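Glutathione S-transferase (Lodderomyces elongisporus, PDB 4IVF) binds two glutathione molecules per subunit as a dimeric glutathione transferase homolog and probably conjugates glutathione to electrophilic substrates. Local coordinates at the interface of chains A and B. Numbering follows the deposited sequence. Chains: chain A/B, Putative uncharacterized protein.

The interface of chains A and B. Residues chain A 109, 112-113, 116-117, 149; chain B 55, 57, 77.
A:Phe113 and A:Glu117 sit one turn apart on helix 102-131 and face B:Asn55, B:Arg57 and B:Gln77, all three in loops, with B:Gln77 at a positive phi of 74°. The carboxylate of A:Glu117 is the polar centre. Its chain runs extended beyond CG and meets B:Asn55 tip to tip, amide ND2 of B:Asn55 bonding to A:Glu117 OE1 at 3.2 Å on the syn side but tilted from the carboxylate plane. A:Glu117 OE2 takes B:Gln77 NE2 at 3.0 Å in a nearly straight bond from above that plane. B:Arg57 runs antiparallel alongside the glutamate, and its NH1 forms a salt bridge with A:Glu117 OE1 at 3.1 Å. On the glutamate's own chain, A:Arg149 NH2 pairs with A:Glu117 OE1 at 3.3 Å. That guanidinium also grips B:Asn55 end-on: A:Arg149 NH2 reaches B:Asn55 OD1 at 3.0 Å on a lone pair, while A:Arg149 NH1, at 3.1 Å, approaches the same oxygen from above the carbonyl plane. Using both ends of the amide should fix its rotation. The A:Phe113 ring, its CG anti to the backbone N (chi1 177°), brings its CE1 margin to 3.4 Å from B:Asn55 CG, the two planes tilted well apart. The bend of B:Gln77 at chi2 (-66°) carries its amide along the helix, CD over A:Phe113 CA; separately, B:Gln77 CB packs 3.9 Å from A:Ile112 CG2. The two-fold dimer repeats this network; because B:Arg57 also belongs to the glutathione site, the contact may couple subunit pairing to that pocket's shape.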
loop_
_atom_site.group_PDB
_atom_site.type_symbol
_atom_site.label_atom_id
_atom_site.label_comp_id
_atom_site.label_asym_id
_atom_site.label_seq_id
_atom_site.Cartn_x
_atom_site.Cartn_y
_atom_site.Cartn_z
ATOM N N GLU A 109 -1.339 -3.611 8.860
ATOM C CA GLU A 109 -0.045 -4.114 8.413
ATOM C C GLU A 109 -0.180 -5.107 7.253
ATOM O O GLU A 109 0.443 -4.942 6.213
ATOM C CB GLU A 109 0.749 -4.743 9.567
ATOM C CG GLU A 109 2.077 -5.380 9.091
ATOM C CD GLU A 109 2.976 -5.829 10.222
ATOM O OE1 GLU A 109 2.951 -5.190 11.296
ATOM O OE2 GLU A 109 3.706 -6.828 10.038
ATOM N N ILE A 112 -1.910 -3.598 4.061
ATOM C CA ILE A 112 -0.944 -2.810 3.312
ATOM C C ILE A 112 0.149 -3.670 2.687
ATOM O O ILE A 112 0.582 -3.396 1.570
ATOM C CB ILE A 112 -0.421 -1.632 4.139
ATOM C CG1 ILE A 112 -1.544 -0.588 4.243
ATOM C CG2 ILE A 112 0.816 -1.025 3.496
ATOM C CD1 ILE A 112 -1.329 0.472 5.293
ATOM N N PHE A 113 0.542 -4.742 3.381
ATOM C CA PHE A 113 1.462 -5.729 2.819
ATOM C C PHE A 113 0.876 -6.313 1.546
ATOM O O PHE A 113 1.573 -6.449 0.547
ATOM C CB PHE A 113 1.772 -6.846 3.830
ATOM C CG PHE A 113 2.670 -7.936 3.289
ATOM C CD1 PHE A 113 3.791 -7.625 2.530
ATOM C CD2 PHE A 113 2.413 -9.277 3.586
ATOM C CE1 PHE A 113 4.626 -8.627 2.037
ATOM C CE2 PHE A 113 3.241 -10.294 3.108
ATOM C CZ PHE A 113 4.355 -9.972 2.330
ATOM N N ALA A 116 0.757 -3.311 -1.127
ATOM C CA ALA A 116 2.097 -2.829 -1.460
ATOM C C ALA A 116 3.021 -3.876 -2.068
ATOM O O ALA A 116 3.998 -3.524 -2.739
ATOM C CB ALA A 116 2.762 -2.186 -0.239
ATOM N N GLU A 117 2.753 -5.159 -1.827
ATOM C CA GLU A 117 3.676 -6.202 -2.296
ATOM C C GLU A 117 3.001 -7.351 -3.083
ATOM O O GLU A 117 3.321 -7.580 -4.254
ATOM C CB GLU A 117 4.601 -6.676 -1.150
ATOM C CG GLU A 117 5.411 -5.506 -0.525
ATOM C CD GLU A 117 6.501 -5.913 0.473
ATOM O OE1 GLU A 117 7.171 -6.952 0.271
ATOM O OE2 GLU A 117 6.702 -5.167 1.459
ATOM N N ARG A 149 7.594 -16.034 -2.785
ATOM C CA ARG A 149 8.183 -15.571 -1.546
ATOM C C ARG A 149 7.100 -14.956 -0.670
ATOM O O ARG A 149 7.035 -15.210 0.532
ATOM C CB ARG A 149 9.265 -14.530 -1.824
ATOM C CG ARG A 149 9.953 -14.079 -0.574
ATOM C CD ARG A 149 10.742 -12.786 -0.762
ATOM N NE ARG A 149 9.867 -11.625 -0.818
ATOM C CZ ARG A 149 9.380 -10.984 0.241
ATOM N NH1 ARG A 149 9.678 -11.394 1.472
ATOM N NH2 ARG A 149 8.590 -9.927 0.065
ATOM N N ASN B 55 7.857 -10.564 6.907
ATOM C CA ASN B 55 8.251 -10.153 5.561
ATOM C C ASN B 55 9.775 -9.986 5.398
ATOM O O ASN B 55 10.296 -10.038 4.289
ATOM C CB ASN B 55 7.518 -8.859 5.172
ATOM C CG ASN B 55 7.637 -8.536 3.697
ATOM O OD1 ASN B 55 7.723 -9.428 2.855
ATOM N ND2 ASN B 55 7.634 -7.251 3.377
ATOM N N ARG B 57 11.811 -7.308 5.940
ATOM C CA ARG B 57 12.247 -6.051 5.344
ATOM C C ARG B 57 12.154 -4.917 6.357
ATOM O O ARG B 57 11.432 -5.013 7.339
ATOM C CB ARG B 57 11.395 -5.708 4.123
ATOM C CG ARG B 57 11.337 -6.805 3.073
ATOM C CD ARG B 57 10.569 -6.322 1.868
ATOM N NE ARG B 57 11.448 -5.942 0.774
ATOM C CZ ARG B 57 11.026 -5.596 -0.436
ATOM N NH1 ARG B 57 9.723 -5.572 -0.710
ATOM N NH2 ARG B 57 11.913 -5.268 -1.369
ATOM N N GLN B 77 5.553 -2.295 7.592
ATOM C CA GLN B 77 4.949 -1.600 6.438
ATOM C C GLN B 77 4.854 -0.100 6.660
ATOM O O GLN B 77 4.079 0.348 7.498
ATOM C CB GLN B 77 3.567 -2.151 6.074
ATOM C CG GLN B 77 3.584 -3.532 5.496
ATOM C CD GLN B 77 4.272 -3.565 4.163
ATOM O OE1 GLN B 77 4.207 -2.603 3.392
ATOM N NE2 GLN B 77 4.953 -4.663 3.881
#